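PDB 4ATW: alpha-l-arabinofuranosidase domain protein from Thermotoga maritima, which probably hydrolyses terminal non-reducing alpha-L-arabinofuranoside residues in arabinose-containing polysaccharides, as a thermostable retaining glycoside hydrolase. Local coordinates for residues A[4-9]-A[421-426]; A[427-432]-A[462-467]. All coordinates share one frame; numbering follows the deposited sequence.

Contact 1 (A[4-9]-A[421-426]); sequences RIVVDP and PIRVEG
Arg4 opens strand 4-8 with its side chain extended, CG anti to the backbone N (chi1 163°), so that it crosses the Pro421 ring at about a right angle and brings NH2 alongside the aliphatic CB and CG of Arg423. The two guanidiniums stand 79° apart, and Glu466 makes a salt bridge to each, which would offset the repulsion of like charges. Ile5, a branched residue fit for a buried face, lays CG1 3.7 Å from CB of Ile422, the two chains pointing the same way; its O takes a weak bond from Arg423 N. Val6, on the other face, rests CG1 3.7 Å from CG of Arg423, using the methylenes of a side chain whose charged end is paired with Glu425. The axes of the two segments come within 4.8 Å at 10°, an interior parallel pair in the beta-sandwich domain that accompanies the barrel in this family. At Val7 the ladder is firmest: N reaches Arg423 O at 2.8 Å, nearly along the C=O axis, and O accepts Glu425 N at 3.1 Å. Asp8 sets OD1 3.5 Å from Glu425 CB. At Pro9 the chain turns a corner, and Pro9 CG meets Val424 CG1.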
loop_
_atom_site.group_PDB
_atom_site.type_symbol
_atom_site.label_atom_id
_atom_site.label_comp_id
_atom_site.label_asym_id
_atom_site.label_seq_id
_atom_site.Cartn_x
_atom_site.Cartn_y
_atom_site.Cartn_z
ATOM N N ARG A 4 -2.658 7.178 28.566
ATOM C CA ARG A 4 -1.337 6.780 29.017
ATOM C C ARG A 4 -0.834 5.617 28.181
ATOM O O ARG A 4 -1.602 4.683 27.908
ATOM C CB ARG A 4 -1.460 6.319 30.472
ATOM C CG ARG A 4 -0.272 5.494 30.942
ATOM C CD ARG A 4 -0.366 5.070 32.397
ATOM N NE ARG A 4 0.839 4.351 32.817
ATOM C CZ ARG A 4 2.070 4.872 32.836
ATOM N NH1 ARG A 4 2.275 6.136 32.458
ATOM N NH2 ARG A 4 3.099 4.130 33.245
ATOM N N ILE A 5 0.439 5.667 27.782
ATOM C CA ILE A 5 1.014 4.572 27.008
ATOM C C ILE A 5 2.284 4.016 27.689
ATOM O O ILE A 5 3.021 4.766 28.346
ATOM C CB ILE A 5 1.274 4.988 25.516
ATOM C CG1 ILE A 5 2.519 5.829 25.375
ATOM C CG2 ILE A 5 0.127 5.829 25.000
ATOM C CD1 ILE A 5 2.502 6.575 24.068
ATOM N N VAL A 6 2.516 2.703 27.542
ATOM C CA VAL A 6 3.633 2.010 28.184
ATOM C C VAL A 6 4.379 1.077 27.248
ATOM O O VAL A 6 3.814 0.114 26.774
ATOM C CB VAL A 6 3.104 1.173 29.347
ATOM C CG1 VAL A 6 4.228 0.350 29.966
ATOM C CG2 VAL A 6 2.448 2.084 30.370
ATOM N N VAL A 7 5.655 1.339 27.019
ATOM C CA VAL A 7 6.469 0.530 26.112
ATOM C C VAL A 7 7.488 -0.283 26.879
ATOM O O VAL A 7 8.010 0.195 27.884
ATOM C CB VAL A 7 7.298 1.433 25.162
ATOM C CG1 VAL A 7 8.185 0.592 24.279
ATOM C CG2 VAL A 7 6.400 2.309 24.358
ATOM N N ASP A 8 7.805 -1.486 26.412
ATOM C CA ASP A 8 8.833 -2.307 27.067
ATOM C C ASP A 8 9.765 -2.840 25.993
ATOM O O ASP A 8 9.644 -3.986 25.572
ATOM C CB ASP A 8 8.219 -3.478 27.828
ATOM C CG ASP A 8 9.271 -4.418 28.374
ATOM O OD1 ASP A 8 10.362 -3.926 28.722
ATOM O OD2 ASP A 8 9.008 -5.636 28.460
ATOM N N PRO A 9 10.735 -2.026 25.561
ATOM C CA PRO A 9 11.707 -2.376 24.515
ATOM C C PRO A 9 12.347 -3.739 24.680
ATOM O O PRO A 9 12.838 -4.328 23.718
ATOM C CB PRO A 9 12.753 -1.258 24.606
ATOM C CG PRO A 9 11.996 -0.117 25.094
ATOM C CD PRO A 9 10.588 -0.676 25.240
ATOM N N PRO A 421 1.208 10.547 29.828
ATOM C CA PRO A 421 2.445 10.088 30.480
ATOM C C PRO A 421 2.908 8.797 29.841
ATOM O O PRO A 421 2.336 7.741 30.096
ATOM C CB PRO A 421 2.007 9.831 31.910
ATOM C CG PRO A 421 0.613 9.333 31.723
ATOM C CD PRO A 421 0.032 10.278 30.681
ATOM N N ILE A 422 3.929 8.870 29.003
ATOM C CA ILE A 422 4.423 7.659 28.363
ATOM C C ILE A 422 5.447 7.068 29.347
ATOM O O ILE A 422 5.887 7.753 30.259
ATOM C CB ILE A 422 5.060 7.998 26.956
ATOM C CG1 ILE A 422 6.524 8.377 27.099
ATOM C CG2 ILE A 422 4.390 9.213 26.341
ATOM C CD1 ILE A 422 7.480 7.170 27.244
ATOM N N ARG A 423 5.804 5.799 29.203
ATOM C CA ARG A 423 6.805 5.212 30.093
ATOM C C ARG A 423 7.497 4.063 29.376
ATOM O O ARG A 423 6.842 3.221 28.756
ATOM C CB ARG A 423 6.152 4.727 31.383
ATOM C CG ARG A 423 5.986 3.225 31.507
ATOM C CD ARG A 423 7.095 2.561 32.330
ATOM N NE ARG A 423 7.170 3.065 33.706
ATOM C CZ ARG A 423 7.888 2.509 34.686
ATOM N NH1 ARG A 423 8.602 1.416 34.466
ATOM N NH2 ARG A 423 7.906 3.054 35.892
ATOM N N VAL A 424 8.819 4.025 29.460
ATOM C CA VAL A 424 9.577 2.988 28.782
ATOM C C VAL A 424 10.424 2.178 29.772
ATOM O O VAL A 424 11.483 2.641 30.179
ATOM C CB VAL A 424 10.497 3.644 27.760
ATOM C CG1 VAL A 424 10.986 2.629 26.788
ATOM C CG2 VAL A 424 9.773 4.784 27.064
ATOM N N GLU A 425 9.979 0.978 30.144
ATOM C CA GLU A 425 10.704 0.128 31.102
ATOM C C GLU A 425 12.232 0.128 30.975
ATOM O O GLU A 425 12.796 -0.354 29.980
ATOM C CB GLU A 425 10.210 -1.314 31.011
ATOM C CG GLU A 425 8.723 -1.448 31.248
ATOM C CD GLU A 425 8.323 -1.084 32.668
ATOM O OE1 GLU A 425 9.224 -0.968 33.522
ATOM O OE2 GLU A 425 7.110 -0.922 32.936
ATOM N N GLY A 426 12.888 0.678 32.000
ATOM C CA GLY A 426 14.344 0.750 32.040
ATOM C C GLY A 426 15.070 1.568 30.978
ATOM O O GLY A 426 16.104 1.140 30.477
#

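Contact 2 (A[427-432]-A[462-467]); sequences LGQKKA and TVDTEF
A short antiparallel pairing at the edge of the C-terminal beta domain joins the loop between strands 421-424 and 433-438 to the chain leading into strand 466-468. Its centre is Lys430 with Val463, a single hydrogen-bonded pair: Lys430 N gives to Val463 O at 3.0 Å in the carbonyl plane, whereas Val463 N reaches Lys430 O at 2.9 Å from above the plane. Val463 supplies the apolar part of the contact. With CG1 anti to the carbonyl carbon (chi1 -56°), its CG2 falls between the backbone N and the carbonyl carbon and lies 3.7 Å from Leu427 CD2, CG1 meets Ala432 CB, and CB sits over one face of the Phe467 ring, toward the rim. Leucine and alanine suit this side because, with Val463, they also touch Val481 of strand 475-481, so the loop is pinned onto the domain's sheet. Further along, Thr465 OG1, anti to its own carbonyl carbon, accepts Gly428 N at 3.0 Å and, weakly, Leu427 N; the backbone angles of Gly428 favour glycine. Asp464 swings its carboxylate back (chi1 -156°), and OD1 takes its neighbour Thr465 N at 2.5 Å on the anti lone pair, while OD2 lies against Gln429 CG, amide and carboxylate planes 83° apart. An alanine here would probably lose the acceptor for Thr465 N and loosen the turn that presents OG1 to Gly428. On the exposed flank, Lys431 folds back through bends at chi2 and chi3 to lie side by side with Thr462.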
loop_
_atom_site.group_PDB
_atom_site.type_symbol
_atom_site.label_atom_id
_atom_site.label_comp_id
_atom_site.label_asym_id
_atom_site.label_seq_id
_atom_site.Cartn_x
_atom_site.Cartn_y
_atom_site.Cartn_z
ATOM N N LEU A 427 14.547 2.746 30.644
ATOM C CA LEU A 427 15.165 3.597 29.641
ATOM C C LEU A 427 16.287 4.479 30.212
ATOM O O LEU A 427 17.440 4.407 29.754
ATOM C CB LEU A 427 14.094 4.468 28.963
ATOM C CG LEU A 427 14.578 5.553 27.971
ATOM C CD1 LEU A 427 15.178 4.960 26.717
ATOM C CD2 LEU A 427 13.420 6.450 27.598
ATOM N N GLY A 428 15.957 5.304 31.203
ATOM C CA GLY A 428 16.974 6.175 31.766
ATOM C C GLY A 428 16.892 7.535 31.102
ATOM O O GLY A 428 15.953 7.785 30.365
ATOM N N GLN A 429 17.852 8.419 31.342
ATOM C CA GLN A 429 17.786 9.740 30.733
ATOM C C GLN A 429 18.601 9.918 29.460
ATOM O O GLN A 429 19.830 10.009 29.503
ATOM C CB GLN A 429 18.204 10.815 31.733
ATOM C CG GLN A 429 17.218 11.053 32.840
ATOM C CD GLN A 429 17.482 12.360 33.565
ATOM O OE1 GLN A 429 16.826 12.663 34.569
ATOM N NE2 GLN A 429 18.447 13.149 33.056
ATOM N N LYS A 430 17.900 9.984 28.331
ATOM C CA LYS A 430 18.539 10.194 27.034
ATOM C C LYS A 430 17.981 11.481 26.418
ATOM O O LYS A 430 17.059 12.098 26.958
ATOM C CB LYS A 430 18.278 9.014 26.090
ATOM C CG LYS A 430 17.640 7.813 26.763
ATOM C CD LYS A 430 18.631 6.961 27.530
ATOM C CE LYS A 430 19.328 5.992 26.610
ATOM N NZ LYS A 430 19.975 4.923 27.407
ATOM N N LYS A 431 18.546 11.882 25.288
ATOM C CA LYS A 431 18.104 13.095 24.627
ATOM C C LYS A 431 17.473 12.741 23.289
ATOM O O LYS A 431 18.031 13.036 22.231
ATOM C CB LYS A 431 19.289 14.035 24.409
ATOM C CG LYS A 431 18.923 15.513 24.383
ATOM C CD LYS A 431 18.599 16.021 25.786
ATOM C CE LYS A 431 19.820 15.973 26.706
ATOM N NZ LYS A 431 19.467 16.145 28.142
ATOM N N ALA A 432 16.310 12.102 23.343
ATOM C CA ALA A 432 15.592 11.707 22.135
ATOM C C ALA A 432 15.049 12.895 21.312
ATOM O O ALA A 432 14.883 14.005 21.824
ATOM C CB ALA A 432 14.447 10.791 22.517
ATOM N N THR A 462 14.262 15.573 26.299
ATOM C CA THR A 462 14.989 14.836 27.305
ATOM C C THR A 462 13.926 13.841 27.728
ATOM O O THR A 462 12.814 14.246 28.084
ATOM C CB THR A 462 15.369 15.735 28.492
ATOM O OG1 THR A 462 14.200 16.452 28.925
ATOM C CG2 THR A 462 16.481 16.725 28.096
ATOM N N VAL A 463 14.246 12.552 27.645
ATOM C CA VAL A 463 13.295 11.519 28.022
ATOM C C VAL A 463 13.860 10.619 29.122
ATOM O O VAL A 463 15.078 10.488 29.252
ATOM C CB VAL A 463 12.911 10.649 26.807
ATOM C CG1 VAL A 463 12.369 11.529 25.677
ATOM C CG2 VAL A 463 14.112 9.850 26.342
ATOM N N ASP A 464 12.980 10.005 29.911
ATOM C CA ASP A 464 13.399 9.118 31.006
ATOM C C ASP A 464 12.446 7.925 31.084
ATOM O O ASP A 464 11.410 7.914 30.420
ATOM C CB ASP A 464 13.372 9.874 32.350
ATOM C CG ASP A 464 14.311 9.264 33.409
ATOM O OD1 ASP A 464 14.533 8.029 33.404
ATOM O OD2 ASP A 464 14.811 10.035 34.260
ATOM N N THR A 465 12.807 6.933 31.901
ATOM C CA THR A 465 11.993 5.730 32.111
ATOM C C THR A 465 10.513 6.061 32.264
ATOM O O THR A 465 9.624 5.249 32.009
ATOM C CB THR A 465 12.475 4.997 33.358
ATOM O OG1 THR A 465 13.822 4.548 33.117
ATOM C CG2 THR A 465 11.528 3.826 33.734
ATOM N N GLU A 466 10.263 7.279 32.689
ATOM C CA GLU A 466 8.913 7.744 32.848
ATOM C C GLU A 466 8.932 9.229 32.476
ATOM O O GLU A 466 9.810 9.977 32.911
ATOM C CB GLU A 466 8.480 7.545 34.292
ATOM C CG GLU A 466 7.059 7.964 34.566
ATOM C CD GLU A 466 6.055 6.918 34.159
ATOM O OE1 GLU A 466 6.172 5.771 34.654
ATOM O OE2 GLU A 466 5.150 7.250 33.357
ATOM N N PHE A 467 8.009 9.647 31.623
ATOM C CA PHE A 467 7.945 11.048 31.269
ATOM C C PHE A 467 6.632 11.442 30.624
ATOM O O PHE A 467 5.640 10.713 30.695
ATOM C CB PHE A 467 9.145 11.470 30.392
ATOM C CG PHE A 467 9.106 10.960 28.984
ATOM C CD1 PHE A 467 8.519 11.714 27.970
ATOM C CD2 PHE A 467 9.721 9.758 28.646
ATOM C CE1 PHE A 467 8.550 11.277 26.619
ATOM C CE2 PHE A 467 9.762 9.316 27.306
ATOM C CZ PHE A 467 9.172 10.084 26.295
#

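Contacts 1 and 2 follow one another along the chain, the second opening where segment 421-426 ends, and their centres are about 10 Å apart, both far from the chain's centre. They share one mixed sheet: strand 421-424 lies between strand 4-8, its parallel neighbour, and strand 466-468, its antiparallel one. Val424 N to Thr465 O, 2.9 Å, is a probable hydrogen bond between them, and the Glu466 side chain joins the two contacts. Contact 1 thus ties the N-terminal strand, 412 residues away in sequence, into the C-terminal domain, apart from the eight-stranded parallel barrel, while contact 2 is a local closure of that domain's edge.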